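Local coordinates for protein thiosulfate reductase (Thermus thermophilus, PDB 2VPZ) that is a molybdopterin-containing oxidoreductase that probably reduces sulfur compounds such as thiosulfate or polysulfide, using bound molybdenum and a 4Fe-4S cluster, at residues 246-251 / 309-314; 261-266 / 299-304. One frame throughout, in Å; residues are numbered along the deposited sequence.

Interaction 1 (246-251 / 309-314); sequences AHRWLP and AQVIRE
L250 and V311 form the apolar half of this contact, and R248 and E314 form the charged half. Strand 248-250 is an outer strand, within this chain, of a parallel sheet in the α/β part of the molybdopterin oxidoreductase fold. Helix 309-320 lies beside it. The two axes stay 11.2 Å apart at closest, so side chains bridge the gap. On the packed side, CD2 of L250 lies 3.9 Å from CG1 of V311. The two side chains slide past each other in opposite directions. V311 reaches over with CG1 because that branch is anti to its backbone N (chi1 174°). L250 is buried. It also rests on V235 of the neighbouring strand, on I307 and on W264. The other side is looser and partly open to solvent. Here R248 stretches toward the helix, with its chain bent at chi3 (86°). Its NH2 donates to OE1 of E314 at 2.8 Å, with an N-H...O angle of 165°. The oxygen sits at the guanidinium edge, nearly in its plane. The carboxylate is turned well away from that plane and is met on its anti side, by a donor somewhat out of its own plane. V311 CG1 lies obliquely beside the same NH2, at 4.4 Å. The second terminal nitrogen, NH1, forms a salt bridge with E318, one turn further along the helix. Replacing R248 with a leucine would probably leave both E314 and E318 without their positive partner. One arginine thus probably balances two acids of the helix and ties it to the sheet edge by charge, alongside a small apolar contact.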
loop_
_atom_site.group_PDB
_atom_site.type_symbol
_atom_site.label_atom_id
_atom_site.label_comp_id
_atom_site.label_asym_id
_atom_site.label_seq_id
_atom_site.Cartn_x
_atom_site.Cartn_y
_atom_site.Cartn_z
ATOM N N ALA A 246 14.231 -11.006 9.629
ATOM C CA ALA A 246 15.169 -10.410 10.579
ATOM C C ALA A 246 15.355 -8.891 10.609
ATOM O O ALA A 246 15.212 -8.215 9.591
ATOM C CB ALA A 246 16.567 -11.099 10.395
ATOM N N HIS A 247 15.668 -8.364 11.791
ATOM C CA HIS A 247 15.911 -6.947 11.994
ATOM C C HIS A 247 17.337 -6.666 11.481
ATOM O O HIS A 247 17.550 -5.656 10.835
ATOM C CB HIS A 247 15.571 -6.661 13.457
ATOM C CG HIS A 247 14.241 -7.160 13.880
ATOM N ND1 HIS A 247 13.098 -6.421 13.779
ATOM C CD2 HIS A 247 13.849 -8.387 14.221
ATOM C CE1 HIS A 247 12.051 -7.175 14.038
ATOM N NE2 HIS A 247 12.486 -8.387 14.314
ATOM N N ARG A 248 18.258 -7.602 11.673
ATOM C CA ARG A 248 19.612 -7.479 11.112
ATOM C C ARG A 248 20.100 -8.741 10.343
ATOM O O ARG A 248 19.905 -9.860 10.815
ATOM C CB ARG A 248 20.654 -7.177 12.200
ATOM C CG ARG A 248 20.262 -6.102 13.199
ATOM C CD ARG A 248 21.304 -5.923 14.323
ATOM N NE ARG A 248 22.377 -5.001 13.951
ATOM C CZ ARG A 248 22.585 -3.792 14.475
ATOM N NH1 ARG A 248 21.793 -3.333 15.427
ATOM N NH2 ARG A 248 23.576 -3.022 14.024
ATOM N N TRP A 249 20.687 -8.576 9.152
ATOM C CA TRP A 249 21.293 -9.709 8.435
ATOM C C TRP A 249 22.827 -9.478 8.427
ATOM O O TRP A 249 23.268 -8.470 7.892
ATOM C CB TRP A 249 20.825 -9.854 6.961
ATOM C CG TRP A 249 21.600 -10.950 6.121
ATOM C CD1 TRP A 249 22.043 -12.181 6.561
ATOM C CD2 TRP A 249 21.964 -10.887 4.713
ATOM N NE1 TRP A 249 22.656 -12.864 5.524
ATOM C CE2 TRP A 249 22.628 -12.096 4.389
ATOM C CE3 TRP A 249 21.797 -9.919 3.705
ATOM C CZ2 TRP A 249 23.123 -12.369 3.090
ATOM C CZ3 TRP A 249 22.291 -10.181 2.401
ATOM C CH2 TRP A 249 22.954 -11.404 2.118
ATOM N N LEU A 250 23.635 -10.349 9.044
ATOM C CA LEU A 250 25.106 -10.193 8.963
ATOM C C LEU A 250 25.640 -11.189 7.862
ATOM O O LEU A 250 25.780 -12.400 8.137
ATOM C CB LEU A 250 25.823 -10.433 10.330
ATOM C CG LEU A 250 25.227 -9.969 11.683
ATOM C CD1 LEU A 250 26.305 -9.908 12.811
ATOM C CD2 LEU A 250 24.559 -8.596 11.533
ATOM N N PRO A 251 25.916 -10.711 6.597
ATOM C CA PRO A 251 26.430 -11.618 5.549
ATOM C C PRO A 251 27.899 -12.057 5.733
ATOM O O PRO A 251 28.780 -11.656 4.955
ATOM C CB PRO A 251 26.217 -10.880 4.224
ATOM C CG PRO A 251 25.829 -9.451 4.576
ATOM C CD PRO A 251 25.697 -9.349 6.102
ATOM N N ALA A 309 33.254 -3.465 12.368
ATOM C CA ALA A 309 33.452 -3.503 13.828
ATOM C C ALA A 309 32.326 -2.861 14.685
ATOM O O ALA A 309 32.076 -3.326 15.801
ATOM C CB ALA A 309 34.829 -2.897 14.207
ATOM N N GLN A 310 31.658 -1.818 14.172
ATOM C CA GLN A 310 30.542 -1.120 14.872
ATOM C C GLN A 310 29.365 -2.106 15.029
ATOM O O GLN A 310 28.799 -2.268 16.132
ATOM C CB GLN A 310 30.101 0.162 14.129
ATOM C CG GLN A 310 28.936 0.979 14.788
ATOM C CD GLN A 310 29.268 1.631 16.153
ATOM O OE1 GLN A 310 29.639 0.943 17.118
ATOM N NE2 GLN A 310 29.121 2.963 16.233
ATOM N N VAL A 311 29.015 -2.766 13.926
ATOM C CA VAL A 311 27.977 -3.792 13.915
ATOM C C VAL A 311 28.337 -4.894 14.950
ATOM O O VAL A 311 27.485 -5.250 15.757
ATOM C CB VAL A 311 27.810 -4.405 12.485
ATOM C CG1 VAL A 311 26.813 -5.592 12.509
ATOM C CG2 VAL A 311 27.340 -3.322 11.518
ATOM N N ILE A 312 29.572 -5.409 14.981
ATOM C CA ILE A 312 29.925 -6.449 15.981
ATOM C C ILE A 312 29.675 -6.015 17.452
ATOM O O ILE A 312 29.163 -6.791 18.273
ATOM C CB ILE A 312 31.397 -6.965 15.801
ATOM C CG1 ILE A 312 31.556 -7.532 14.379
ATOM C CG2 ILE A 312 31.745 -7.962 16.949
ATOM C CD1 ILE A 312 32.908 -8.137 13.989
ATOM N N ARG A 313 30.024 -4.766 17.747
ATOM C CA ARG A 313 29.813 -4.103 19.042
ATOM C C ARG A 313 28.328 -3.903 19.394
ATOM O O ARG A 313 27.874 -4.290 20.482
ATOM C CB ARG A 313 30.483 -2.735 19.068
ATOM C CG ARG A 313 31.768 -2.765 19.788
ATOM C CD ARG A 313 32.374 -1.430 20.091
ATOM N NE ARG A 313 33.790 -1.700 20.149
ATOM C CZ ARG A 313 34.623 -1.543 19.135
ATOM N NH1 ARG A 313 34.179 -1.070 17.978
ATOM N NH2 ARG A 313 35.877 -1.956 19.255
ATOM N N GLU A 314 27.601 -3.258 18.486
ATOM C CA GLU A 314 26.159 -2.999 18.622
ATOM C C GLU A 314 25.380 -4.302 18.893
ATOM O O GLU A 314 24.531 -4.340 19.791
ATOM C CB GLU A 314 25.601 -2.310 17.365
ATOM C CG GLU A 314 25.526 -0.776 17.405
ATOM C CD GLU A 314 25.293 -0.102 16.024
ATOM O OE1 GLU A 314 24.471 -0.604 15.212
ATOM O OE2 GLU A 314 25.935 0.947 15.778
#

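Interaction 2 (261-266 / 299-304); sequences LLAWIH and EWAEKH
A263 and A301 bring two helices together in a close helix-helix packing. Helix 257-270 and helix 298-305 belong to the helical part that flanks the parallel sheet of the molybdopterin oxidoreductase fold. At this point they run roughly antiparallel. The aliphatic part of the contact is the tightest. The CA atoms of A263 and A301 are 6.3 Å apart. CB of A263 meets CB of A301 at 3.5 Å. Each CB points at the other helix. With only methyl groups in between, the backbones can come this near. A301 also touches I312 of the following helix, so its methyl is packed from more than one direction.

The second kind of contact is aliphatic to aromatic. L262 sends CD1 to CH2 of W300, at 4.1 Å. The methyl approaches the indole obliquely, at the far corner of its six-membered ring. W300 has CG anti to its backbone N (chi1 163°), which carries the ring across toward the first helix. L262 also packs on F296 and L605. F296 meets the W300 ring too, with the planes at about 45°, and so touches both partners of this pair.

Polar groups serve the surroundings rather than the interface itself. On the first helix, one turn beyond L262, ND1 of H266 donates to the backbone O of V293, and the H266 ring stacks on Y270. The contact lies away from the cofactors and joins the two helices by packing. On the second helix, H304 follows W300 by one turn. Its CD2 sits 3.8 Å above one face of the W300 indole, displaced toward the rim, while NE1 of W300 lies in the plane of the imidazole, at its edge.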
loop_
_atom_site.group_PDB
_atom_site.type_symbol
_atom_site.label_atom_id
_atom_site.label_comp_id
_atom_site.label_asym_id
_atom_site.label_seq_id
_atom_site.Cartn_x
_atom_site.Cartn_y
_atom_site.Cartn_z
ATOM N N LEU A 261 32.072 -14.993 17.271
ATOM C CA LEU A 261 31.679 -15.424 18.622
ATOM C C LEU A 261 32.748 -14.991 19.682
ATOM O O LEU A 261 32.386 -14.443 20.716
ATOM C CB LEU A 261 31.386 -16.941 18.673
ATOM C CG LEU A 261 30.065 -17.343 17.973
ATOM C CD1 LEU A 261 30.087 -18.828 17.555
ATOM C CD2 LEU A 261 28.862 -17.034 18.885
ATOM N N LEU A 262 34.039 -15.205 19.419
ATOM C CA LEU A 262 35.111 -14.777 20.352
ATOM C C LEU A 262 35.103 -13.244 20.630
ATOM O O LEU A 262 35.308 -12.814 21.774
ATOM C CB LEU A 262 36.518 -15.198 19.853
ATOM C CG LEU A 262 36.827 -16.701 19.764
ATOM C CD1 LEU A 262 38.182 -16.926 19.092
ATOM C CD2 LEU A 262 36.801 -17.346 21.160
ATOM N N ALA A 263 34.868 -12.437 19.592
ATOM C CA ALA A 263 34.813 -10.965 19.708
ATOM C C ALA A 263 33.555 -10.469 20.463
ATOM O O ALA A 263 33.539 -9.358 20.999
ATOM C CB ALA A 263 34.917 -10.273 18.306
ATOM N N TRP A 264 32.498 -11.271 20.486
ATOM C CA TRP A 264 31.303 -10.925 21.248
ATOM C C TRP A 264 31.589 -11.301 22.719
ATOM O O TRP A 264 31.174 -10.593 23.642
ATOM C CB TRP A 264 30.045 -11.649 20.744
ATOM C CG TRP A 264 29.361 -11.019 19.539
ATOM C CD1 TRP A 264 29.542 -9.746 19.048
ATOM C CD2 TRP A 264 28.385 -11.635 18.682
ATOM N NE1 TRP A 264 28.745 -9.549 17.943
ATOM C CE2 TRP A 264 28.025 -10.685 17.697
ATOM C CE3 TRP A 264 27.779 -12.900 18.654
ATOM C CZ2 TRP A 264 27.078 -10.965 16.683
ATOM C CZ3 TRP A 264 26.837 -13.188 17.654
ATOM C CH2 TRP A 264 26.498 -12.217 16.680
ATOM N N ILE A 265 32.281 -12.419 22.932
ATOM C CA ILE A 265 32.666 -12.887 24.281
ATOM C C ILE A 265 33.531 -11.746 24.876
ATOM O O ILE A 265 33.326 -11.310 26.011
ATOM C CB ILE A 265 33.495 -14.269 24.242
ATOM C CG1 ILE A 265 32.551 -15.487 24.191
ATOM C CG2 ILE A 265 34.433 -14.348 25.466
ATOM C CD1 ILE A 265 33.227 -16.798 23.680
ATOM N N HIS A 266 34.481 -11.262 24.082
ATOM C CA HIS A 266 35.339 -10.133 24.463
ATOM C C HIS A 266 34.525 -8.862 24.833
ATOM O O HIS A 266 34.813 -8.222 25.845
ATOM C CB HIS A 266 36.344 -9.754 23.331
ATOM C CG HIS A 266 37.159 -8.528 23.568
ATOM N ND1 HIS A 266 38.530 -8.550 23.619
ATOM C CD2 HIS A 266 36.807 -7.256 23.750
ATOM C CE1 HIS A 266 38.990 -7.338 23.840
ATOM N NE2 HIS A 266 37.952 -6.531 23.923
ATOM N N GLU A 299 37.828 -5.198 16.103
ATOM C CA GLU A 299 38.666 -4.804 14.946
ATOM C C GLU A 299 39.455 -6.036 14.421
ATOM O O GLU A 299 39.673 -6.166 13.212
ATOM C CB GLU A 299 39.611 -3.611 15.235
ATOM C CG GLU A 299 39.352 -2.774 16.517
ATOM C CD GLU A 299 38.084 -1.898 16.482
ATOM O OE1 GLU A 299 37.918 -1.093 15.532
ATOM O OE2 GLU A 299 37.277 -2.009 17.426
ATOM N N TRP A 300 39.878 -6.932 15.311
ATOM C CA TRP A 300 40.555 -8.183 14.890
ATOM C C TRP A 300 39.521 -9.070 14.107
ATOM O O TRP A 300 39.862 -9.663 13.073
ATOM C CB TRP A 300 41.085 -8.956 16.119
ATOM C CG TRP A 300 41.430 -10.437 15.852
ATOM C CD1 TRP A 300 42.598 -10.938 15.343
ATOM C CD2 TRP A 300 40.574 -11.583 16.079
ATOM N NE1 TRP A 300 42.521 -12.312 15.246
ATOM C CE2 TRP A 300 41.298 -12.735 15.696
ATOM C CE3 TRP A 300 39.272 -11.742 16.586
ATOM C CZ2 TRP A 300 40.753 -14.046 15.783
ATOM C CZ3 TRP A 300 38.721 -13.050 16.676
ATOM C CH2 TRP A 300 39.476 -14.179 16.280
ATOM N N ALA A 301 38.273 -9.132 14.597
ATOM C CA ALA A 301 37.157 -9.901 13.998
ATOM C C ALA A 301 36.711 -9.419 12.609
ATOM O O ALA A 301 36.569 -10.210 11.680
ATOM C CB ALA A 301 35.919 -9.915 14.961
ATOM N N GLU A 302 36.492 -8.121 12.473
ATOM C CA GLU A 302 36.065 -7.493 11.210
ATOM C C GLU A 302 36.963 -7.782 9.983
ATOM O O GLU A 302 36.550 -7.712 8.816
ATOM C CB GLU A 302 35.974 -5.966 11.398
ATOM C CG GLU A 302 36.567 -5.141 10.255
ATOM C CD GLU A 302 36.105 -3.688 10.248
ATOM O OE1 GLU A 302 35.549 -3.268 9.213
ATOM O OE2 GLU A 302 36.301 -2.983 11.264
ATOM N N LYS A 303 38.203 -8.098 10.297
ATOM C CA LYS A 303 39.287 -8.367 9.368
ATOM C C LYS A 303 39.136 -9.751 8.695
ATOM O O LYS A 303 39.403 -9.909 7.496
ATOM C CB LYS A 303 40.572 -8.210 10.189
ATOM C CG LYS A 303 41.913 -8.212 9.511
ATOM C CD LYS A 303 43.008 -8.492 10.574
ATOM C CE LYS A 303 44.243 -9.200 9.984
ATOM N NZ LYS A 303 44.579 -8.706 8.605
ATOM N N HIS A 304 38.690 -10.734 9.470
ATOM C CA HIS A 304 38.470 -12.108 8.993
ATOM C C HIS A 304 36.981 -12.380 8.628
ATOM O O HIS A 304 36.661 -13.069 7.662
ATOM C CB HIS A 304 38.872 -13.173 10.071
ATOM C CG HIS A 304 40.266 -13.066 10.619
ATOM N ND1 HIS A 304 41.384 -13.394 9.900
ATOM C CD2 HIS A 304 40.713 -12.694 11.832
ATOM C CE1 HIS A 304 42.461 -13.226 10.637
ATOM N NE2 HIS A 304 42.078 -12.800 11.819
#

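In the fold
Following the chain from the N terminus, strand 248-250 comes first and is followed by helix 257-270 after a short loop. Interaction 2 then closes a loop of 32 residues when helix 298-305 returns against it. Helix 309-320 follows, and interaction 1 closes the wider loop by bringing it back to the strand. Interaction 2 is therefore nested inside interaction 1, and their centres are about 12 Å apart. The two are joined directly. A309 N probably makes a weak hydrogen bond to OE2 of E302, and W264 NE1 makes a weak one to the backbone O of I312. Together they tie an edge of the parallel sheet to three helices, all within the molybdopterin oxidoreductase part of the chain.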